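Local coordinates for chromosome partition protein Smc (Pyrococcus furiosus, PDB 1XEW) that is predicted to act in chromosome condensation and partitioning, its N-terminal globular part pairing with the C-terminal one to form an ABC-type ATPase head, at residues L7-F12 / A80-Y85; I84-E89 / V100-R105. All coordinates share one frame; numbering follows the deposited sequence.

Contact 1 (L7-F12 / A80-Y85)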
# COMPACT_ATOMS: atom_id res chain seq x y z
N LEU A 7 -6.75 -2.98 13.56
CA LEU A 7 -5.63 -3.82 13.75
C LEU A 7 -5.25 -3.74 15.23
O LEU A 7 -5.23 -2.57 15.80
CB LEU A 7 -4.47 -3.26 12.96
CG LEU A 7 -3.17 -4.07 12.75
CD1 LEU A 7 -3.56 -5.35 11.93
CD2 LEU A 7 -2.06 -3.20 11.97
N GLU A 8 -5.00 -4.90 15.88
CA GLU A 8 -4.60 -4.90 17.30
C GLU A 8 -3.21 -5.47 17.43
O GLU A 8 -2.90 -6.54 16.90
CB GLU A 8 -5.53 -5.75 18.18
CG GLU A 8 -7.00 -5.33 17.99
CD GLU A 8 -7.98 -5.96 18.97
OE1 GLU A 8 -7.78 -7.12 19.38
OE2 GLU A 8 -8.96 -5.28 19.29
N LEU A 9 -2.35 -4.74 18.11
CA LEU A 9 -0.99 -5.18 18.23
C LEU A 9 -0.61 -5.35 19.70
O LEU A 9 -0.94 -4.48 20.51
CB LEU A 9 -0.10 -4.15 17.57
CG LEU A 9 -0.14 -4.13 16.03
CD1 LEU A 9 -1.16 -3.23 15.56
CD2 LEU A 9 1.20 -3.67 15.53
N LYS A 10 0.13 -6.40 20.03
CA LYS A 10 0.48 -6.63 21.44
C LYS A 10 1.81 -7.42 21.45
O LYS A 10 1.88 -8.60 20.98
CB LYS A 10 -0.68 -7.42 22.17
CG LYS A 10 -0.39 -7.76 23.69
CD LYS A 10 -1.60 -8.45 24.33
CE LYS A 10 -1.73 -9.92 23.78
NZ LYS A 10 -2.43 -10.89 24.76
N GLY A 11 2.87 -6.73 21.92
CA GLY A 11 4.19 -7.30 22.03
C GLY A 11 4.88 -7.43 20.71
O GLY A 11 5.82 -8.23 20.57
N PHE A 12 4.43 -6.65 19.73
CA PHE A 12 5.00 -6.69 18.40
C PHE A 12 5.95 -5.51 18.11
O PHE A 12 5.49 -4.38 17.90
CB PHE A 12 3.87 -6.66 17.35
CG PHE A 12 4.38 -6.80 15.93
CD1 PHE A 12 4.53 -5.68 15.10
CD2 PHE A 12 4.71 -8.02 15.42
CE1 PHE A 12 5.00 -5.80 13.79
CE2 PHE A 12 5.18 -8.16 14.08
CZ PHE A 12 5.33 -7.03 13.27
N ALA A 80 4.63 -12.22 20.40
CA ALA A 80 4.26 -11.00 19.68
C ALA A 80 2.89 -11.44 19.10
O ALA A 80 2.76 -12.59 18.65
CB ALA A 80 5.23 -10.77 18.56
N GLU A 81 1.88 -10.57 19.11
CA GLU A 81 0.61 -10.90 18.54
C GLU A 81 0.06 -9.77 17.65
O GLU A 81 0.20 -8.55 17.99
CB GLU A 81 -0.43 -11.15 19.64
CG GLU A 81 -1.85 -11.21 19.12
CD GLU A 81 -2.88 -11.41 20.20
OE1 GLU A 81 -3.10 -10.43 20.94
OE2 GLU A 81 -3.46 -12.52 20.33
N VAL A 82 -0.54 -10.14 16.52
CA VAL A 82 -1.19 -9.12 15.68
C VAL A 82 -2.52 -9.71 15.32
O VAL A 82 -2.60 -10.92 14.93
CB VAL A 82 -0.43 -8.78 14.33
CG1 VAL A 82 -1.33 -7.83 13.45
CG2 VAL A 82 0.89 -8.07 14.61
N ALA A 83 -3.56 -8.94 15.45
CA ALA A 83 -4.84 -9.48 15.02
C ALA A 83 -5.42 -8.44 14.07
O ALA A 83 -5.38 -7.22 14.36
CB ALA A 83 -5.89 -9.67 16.23
N ILE A 84 -6.00 -8.91 12.96
CA ILE A 84 -6.62 -7.92 12.08
C ILE A 84 -8.13 -8.26 11.99
O ILE A 84 -8.47 -9.43 11.87
CB ILE A 84 -5.93 -7.94 10.72
CG1 ILE A 84 -6.46 -6.77 9.83
CG2 ILE A 84 -6.10 -9.38 10.08
CD1 ILE A 84 -5.65 -6.74 8.40
N TYR A 85 -9.00 -7.24 12.02
CA TYR A 85 -10.44 -7.44 12.06
C TYR A 85 -11.02 -6.90 10.76
O TYR A 85 -10.85 -5.71 10.44
CB TYR A 85 -11.04 -6.61 13.23
CG TYR A 85 -10.63 -7.12 14.64
CD1 TYR A 85 -11.57 -7.65 15.48
CD2 TYR A 85 -9.30 -7.13 15.05
CE1 TYR A 85 -11.20 -8.18 16.74
CE2 TYR A 85 -8.94 -7.68 16.35
CZ TYR A 85 -9.91 -8.18 17.15
OH TYR A 85 -9.64 -8.63 18.44
O HOH W 1 -4.85 -10.56 23.11

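Contact 2 (I84-E89 / V100-R105)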
# COMPACT_ATOMS: atom_id res chain seq x y z
N ILE A 84 -6.00 -8.91 12.96
CA ILE A 84 -6.62 -7.92 12.08
C ILE A 84 -8.13 -8.26 11.99
O ILE A 84 -8.47 -9.43 11.87
CB ILE A 84 -5.93 -7.94 10.72
CG1 ILE A 84 -6.46 -6.77 9.83
CG2 ILE A 84 -6.10 -9.38 10.08
CD1 ILE A 84 -5.65 -6.74 8.40
N TYR A 85 -9.00 -7.24 12.02
CA TYR A 85 -10.44 -7.44 12.06
C TYR A 85 -11.02 -6.90 10.76
O TYR A 85 -10.85 -5.71 10.44
CB TYR A 85 -11.04 -6.61 13.23
CG TYR A 85 -10.63 -7.12 14.64
CD1 TYR A 85 -11.57 -7.65 15.48
CD2 TYR A 85 -9.30 -7.13 15.05
CE1 TYR A 85 -11.20 -8.18 16.74
CE2 TYR A 85 -8.94 -7.68 16.35
CZ TYR A 85 -9.91 -8.18 17.15
OH TYR A 85 -9.64 -8.63 18.44
N PHE A 86 -11.72 -7.75 10.04
CA PHE A 86 -12.30 -7.33 8.77
C PHE A 86 -13.82 -7.34 8.89
O PHE A 86 -14.40 -8.31 9.45
CB PHE A 86 -11.97 -8.38 7.70
CG PHE A 86 -10.54 -8.35 7.20
CD1 PHE A 86 -10.16 -7.43 6.19
CD2 PHE A 86 -9.61 -9.30 7.66
CE1 PHE A 86 -8.86 -7.46 5.65
CE2 PHE A 86 -8.31 -9.36 7.14
CZ PHE A 86 -7.92 -8.47 6.15
N ASN A 87 -14.45 -6.34 8.29
CA ASN A 87 -15.93 -6.31 8.19
C ASN A 87 -16.18 -7.17 6.93
O ASN A 87 -15.59 -6.90 5.86
CB ASN A 87 -16.41 -4.87 7.95
CG ASN A 87 -17.89 -4.81 7.60
OD1 ASN A 87 -18.34 -5.37 6.58
ND2 ASN A 87 -18.66 -4.13 8.45
N ASN A 88 -17.04 -8.20 7.07
CA ASN A 88 -17.32 -9.10 5.99
C ASN A 88 -18.79 -9.07 5.66
O ASN A 88 -19.37 -10.07 5.21
CB ASN A 88 -16.87 -10.52 6.40
CG ASN A 88 -16.86 -11.49 5.27
OD1 ASN A 88 -16.49 -11.15 4.16
ND2 ASN A 88 -17.28 -12.73 5.53
N GLU A 89 -19.40 -7.89 5.85
CA GLU A 89 -20.83 -7.80 5.55
C GLU A 89 -21.08 -8.07 4.06
O GLU A 89 -22.11 -8.62 3.74
CB GLU A 89 -21.39 -6.44 6.00
CG GLU A 89 -21.42 -6.38 7.51
CD GLU A 89 -22.01 -5.11 8.02
OE1 GLU A 89 -21.30 -4.16 8.42
OE2 GLU A 89 -23.24 -5.06 8.02
N VAL A 100 -14.49 -11.01 10.28
CA VAL A 100 -13.51 -12.07 10.10
C VAL A 100 -12.26 -11.56 10.79
O VAL A 100 -11.77 -10.48 10.45
CB VAL A 100 -13.21 -12.36 8.57
CG1 VAL A 100 -11.99 -13.32 8.43
CG2 VAL A 100 -14.48 -13.02 7.90
N VAL A 101 -11.79 -12.29 11.79
CA VAL A 101 -10.60 -11.90 12.54
C VAL A 101 -9.46 -12.91 12.38
O VAL A 101 -9.62 -14.09 12.69
CB VAL A 101 -10.90 -11.71 14.05
CG1 VAL A 101 -9.71 -11.10 14.77
CG2 VAL A 101 -12.13 -10.83 14.24
N ILE A 102 -8.33 -12.44 11.87
CA ILE A 102 -7.15 -13.28 11.67
C ILE A 102 -6.10 -12.90 12.71
O ILE A 102 -5.54 -11.80 12.67
CB ILE A 102 -6.56 -13.11 10.25
CG1 ILE A 102 -7.63 -13.41 9.20
CG2 ILE A 102 -5.35 -14.02 10.07
CD1 ILE A 102 -7.14 -13.27 7.77
N ARG A 103 -5.84 -13.81 13.64
CA ARG A 103 -4.85 -13.58 14.70
C ARG A 103 -3.64 -14.50 14.56
O ARG A 103 -3.78 -15.69 14.27
CB ARG A 103 -5.50 -13.78 16.07
CG ARG A 103 -4.63 -13.34 17.24
CD ARG A 103 -5.24 -13.73 18.58
NE ARG A 103 -6.63 -13.29 18.73
CZ ARG A 103 -7.00 -12.06 19.09
NH1 ARG A 103 -8.28 -11.76 19.20
NH2 ARG A 103 -6.08 -11.13 19.35
N ARG A 104 -2.45 -13.94 14.76
CA ARG A 104 -1.21 -14.69 14.67
C ARG A 104 -0.22 -14.26 15.76
O ARG A 104 0.08 -13.07 15.90
CB ARG A 104 -0.58 -14.52 13.29
CG ARG A 104 0.70 -15.32 13.08
CD ARG A 104 1.53 -14.78 11.94
NE ARG A 104 2.64 -15.67 11.60
CZ ARG A 104 3.52 -15.44 10.64
NH1 ARG A 104 4.50 -16.30 10.41
NH2 ARG A 104 3.44 -14.34 9.90
N ARG A 105 0.28 -15.23 16.52
CA ARG A 105 1.22 -14.95 17.60
C ARG A 105 2.53 -15.71 17.47
O ARG A 105 2.54 -16.94 17.37
CB ARG A 105 0.56 -15.26 18.95

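Contact 1 (L7-F12 / A80-Y85)
Ala80, at the end of the pairing, sets its CB at the edge of the Phe12 ring and 3.3 Å from Gly11 O, a close fit suited to a small methyl. Glu81 exchanges two backbone hydrogen bonds with Lys10; its firm side-chain partner is Arg103, on OE2. Val82, on the apolar face, sends CG1 to Leu7 CD1 at 3.7 Å and CG2 over the face of the Phe12 ring, 4.1 Å from its centroid. Ala83 pairs with Glu8 through two backbone bonds, and its small methyl apparently leaves room for the glutamate chain, CG anti to the carbonyl carbon (chi1 -53°), to pass toward Tyr85. There Tyr85 OH donates to Glu8 OE1 at 2.6 Å from above the carboxylate plane, while OE2 forms a salt bridge with Lys6. Shortening Glu8 to an alanine is likely to leave the hydroxyl without its acceptor and Lys6 without its mate. Both strands are central in the antiparallel sheet of the ATPase head, consistent with the ABC-type antiparallel subdomain. Strand 20-23 flanks 3-10 and strand 99-106 flanks 80-87; helix 40-49, beginning in the P-loop, packs on Leu9, Phe12 and Val82, Phe12 lying about 5 Å, side chain to side chain, from ATP-binding Asn41.

Contact 2 (I84-E89 / V100-R105)
Val101 lays its CG1 methyl over the centre of the Tyr85 ring, 3.7 Å from the centroid and only 7° off the ring normal, a textbook CH-pi contact. With CG1 anti to the backbone N (chi1 -171°), that methyl is carried over the ring, leaving CG2 to touch CD1 at 3.5 Å, two points of contact from one short beta-branched side chain. On the other face of the sheet Ile84 and Ile102 lie side by side, CG2 of the former 3.8 Å from CB of the latter, and Phe86 reaches Ile102 CD1 with CE2 at 4.1 Å. Paired backbone bonds join Ile84 to Ile102 and Phe86 to Val100. Farther out, Arg103 NH1 gives a weak bond of 3.5 Å to the Tyr85 OH already held by Glu8; the NH2 of Arg103 is engaged by Glu81 in a salt bridge. Helix 123-132 packs on Ile102, Leu116 on Val100, and Ile4 and an aromatic side chain of another chain on Phe86. Where the strand ends, Asn87 OD1 accepts from Glu89 N in an Asx turn, and Asn88, its amide bonded to Phe93 N and Glu97 O, rests on Val100 CG2. The hairpin is thus two-sided: its apolar face is buried by packing, whereas Tyr85 and Arg103 tie the polar face, through Glu8 and Glu81, to the neighbouring strand pair.

Overall arrangement
From the N terminus, strand 3-10 runs first, and the chain then passes through strands 20-23 and 28-33, the P-loop and helix 40-49 before strand 80-87 returns to lie against it. Contact 1 closes this long loop, which contains the ATP-binding residues. Contact 2 closes a much shorter one, the hairpin of strands 80-87 and 99-106. The two loops neither nest nor cross: they follow in series, sharing Ile84 and Tyr85, so that strand 80-87 is bonded along both edges. A probable backbone hydrogen bond from Arg104 to Val82 also links them. Together the contacts join three neighbouring strands of the antiparallel sheet, with helices 40-49 and 123-132 packing on side chains from these strands.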